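Local coordinates for protein ribokinase (PDB 6CW5) that probably phosphorylates D-ribose at O-5, using ATP and a divalent metal ion, most likely magnesium, to give D-ribose 5-phosphate, at residues G73-W78 with E99-A104. Sequence-based numbering, arbitrary orientation.
Sequences GDDGIW and EVTGRA
Asp75 OD1 takes two hydrogen bonds from Thr101. The backbone N of Thr101 reaches the syn lone pair of Asp75 OD1 at 2.9 Å in a nearly straight bond (166°), while Thr101 OG1 donates to the same OD1 at 2.6 Å from above the carboxylate plane. Two torsions accompany this: Asp75 CG sits between its own backbone N and carbonyl carbon (chi1 61°), and Thr101 OG1 lies beside its own N (chi1 -57°), where hydroxyl and amide meet the same oxygen. While donating to Asp75, Thr101 OG1 accepts a hydrogen bond from Gly73 N at 3.0 Å, so the buried hydroxyl is both donor and acceptor. Asp75 OD2 packs against Val100 CB at 3.8 Å and is joined to Thr101 O through a water. Two further waters link Glu99 O to the amides of Asp74 and Asp75, and Gly73 CA makes a CH···O contact with that same carbonyl (3.4 Å). The side chain of Thr101 also touches Ile23, a predicted substrate-binding residue. The arrangement ties the 3-10 turn leading into helix 77-85 of the α/β domain to the residues that run into strand 102-109, part of the four-stranded lid sheet of the ribokinase fold.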
loop_
_atom_site.group_PDB
_atom_site.type_symbol
_atom_site.label_atom_id
_atom_site.label_comp_id
_atom_site.label_asym_id
_atom_site.label_seq_id
_atom_site.Cartn_x
_atom_site.Cartn_y
_atom_site.Cartn_z
ATOM N N GLY A 73 2.323 7.335 -17.996
ATOM C CA GLY A 73 1.737 6.823 -19.213
ATOM C C GLY A 73 2.639 7.070 -20.410
ATOM O O GLY A 73 3.666 7.734 -20.292
ATOM N N ASP A 74 2.223 6.525 -21.563
ATOM C CA ASP A 74 2.926 6.780 -22.821
ATOM C C ASP A 74 3.207 8.264 -23.015
ATOM O O ASP A 74 4.256 8.642 -23.550
ATOM C CB ASP A 74 2.096 6.274 -24.004
ATOM C CG ASP A 74 2.340 4.819 -24.324
ATOM O OD1 ASP A 74 3.063 4.145 -23.567
ATOM O OD2 ASP A 74 1.806 4.349 -25.356
ATOM N N ASP A 75 2.263 9.121 -22.606
ATOM C CA ASP A 75 2.373 10.546 -22.877
ATOM C C ASP A 75 3.426 11.231 -22.022
ATOM O O ASP A 75 3.718 12.410 -22.253
ATOM C CB ASP A 75 1.013 11.229 -22.691
ATOM C CG ASP A 75 0.453 11.110 -21.276
ATOM O OD1 ASP A 75 0.975 10.349 -20.417
ATOM O OD2 ASP A 75 -0.547 11.819 -21.018
ATOM N N GLY A 76 4.014 10.523 -21.061
ATOM C CA GLY A 76 5.029 11.085 -20.201
ATOM C C GLY A 76 6.429 10.630 -20.516
ATOM O O GLY A 76 7.356 10.965 -19.754
ATOM N N ILE A 77 6.642 9.890 -21.596
ATOM C CA ILE A 77 7.978 9.378 -21.885
ATOM C C ILE A 77 8.987 10.517 -22.005
ATOM O O ILE A 77 10.144 10.369 -21.594
ATOM C CB ILE A 77 7.932 8.490 -23.144
ATOM C CG1 ILE A 77 7.252 7.162 -22.802
ATOM C CG2 ILE A 77 9.326 8.249 -23.707
ATOM C CD1 ILE A 77 6.755 6.396 -24.042
ATOM N N TRP A 78 8.560 11.686 -22.495
ATOM C CA TRP A 78 9.484 12.815 -22.598
ATOM C C TRP A 78 9.980 13.271 -21.226
ATOM O O TRP A 78 11.100 13.784 -21.111
ATOM C CB TRP A 78 8.825 13.971 -23.367
ATOM C CG TRP A 78 7.623 14.577 -22.668
ATOM C CD1 TRP A 78 6.334 14.151 -22.743
ATOM C CD2 TRP A 78 7.619 15.719 -21.801
ATOM N NE1 TRP A 78 5.523 14.957 -21.975
ATOM C CE2 TRP A 78 6.289 15.929 -21.392
ATOM C CE3 TRP A 78 8.609 16.592 -21.342
ATOM C CZ2 TRP A 78 5.923 16.975 -20.535
ATOM C CZ3 TRP A 78 8.238 17.636 -20.499
ATOM C CH2 TRP A 78 6.911 17.816 -20.113
ATOM N N GLU A 99 -2.994 4.204 -19.772
ATOM C CA GLU A 99 -3.045 5.111 -18.630
ATOM C C GLU A 99 -2.379 6.415 -19.031
ATOM O O GLU A 99 -1.562 6.447 -19.947
ATOM C CB GLU A 99 -2.348 4.535 -17.394
ATOM C CG GLU A 99 -2.506 5.377 -16.137
ATOM C CD GLU A 99 -3.949 5.749 -15.827
ATOM O OE1 GLU A 99 -4.599 5.019 -15.048
ATOM O OE2 GLU A 99 -4.446 6.772 -16.351
ATOM N N VAL A 100 -2.751 7.508 -18.370
ATOM C CA VAL A 100 -2.105 8.785 -18.640
ATOM C C VAL A 100 -1.178 9.116 -17.481
ATOM O O VAL A 100 -1.408 8.723 -16.329
ATOM C CB VAL A 100 -3.107 9.934 -18.888
ATOM C CG1 VAL A 100 -3.893 9.695 -20.186
ATOM C CG2 VAL A 100 -4.033 10.135 -17.686
ATOM N N THR A 101 -0.110 9.837 -17.800
ATOM C CA THR A 101 0.738 10.407 -16.765
ATOM C C THR A 101 -0.093 11.310 -15.855
ATOM O O THR A 101 -1.010 12.005 -16.312
ATOM C CB THR A 101 1.875 11.181 -17.446
ATOM O OG1 THR A 101 2.578 10.282 -18.323
ATOM C CG2 THR A 101 2.872 11.726 -16.426
ATOM N N GLY A 102 0.222 11.292 -14.557
ATOM C CA GLY A 102 -0.441 12.193 -13.644
ATOM C C GLY A 102 -0.239 13.639 -14.050
ATOM O O GLY A 102 0.718 14.005 -14.747
ATOM N N ARG A 103 -1.183 14.474 -13.627
ATOM C CA ARG A 103 -1.215 15.865 -14.052
ATOM C C ARG A 103 -1.363 16.772 -12.846
ATOM O O ARG A 103 -2.046 16.419 -11.873
ATOM C CB ARG A 103 -2.368 16.104 -15.032
ATOM C CG ARG A 103 -2.224 15.289 -16.317
ATOM C CD ARG A 103 -3.500 15.277 -17.072
ATOM N NE ARG A 103 -3.867 16.637 -17.437
ATOM C CZ ARG A 103 -5.050 16.968 -17.919
ATOM N NH1 ARG A 103 -5.968 16.025 -18.107
ATOM N NH2 ARG A 103 -5.310 18.233 -18.217
ATOM N N ALA A 104 -0.693 17.923 -12.889
ATOM C CA ALA A 104 -0.981 19.003 -11.946
ATOM C C ALA A 104 -1.554 20.152 -12.742
ATOM O O ALA A 104 -0.885 20.680 -13.633
ATOM C CB ALA A 104 0.257 19.465 -11.175
HETATM O O HOH W 1 0.330 4.657 -21.871
HETATM O O HOH W 2 -1.221 13.166 -18.729
HETATM O O HOH W 3 -0.522 8.007 -22.209
#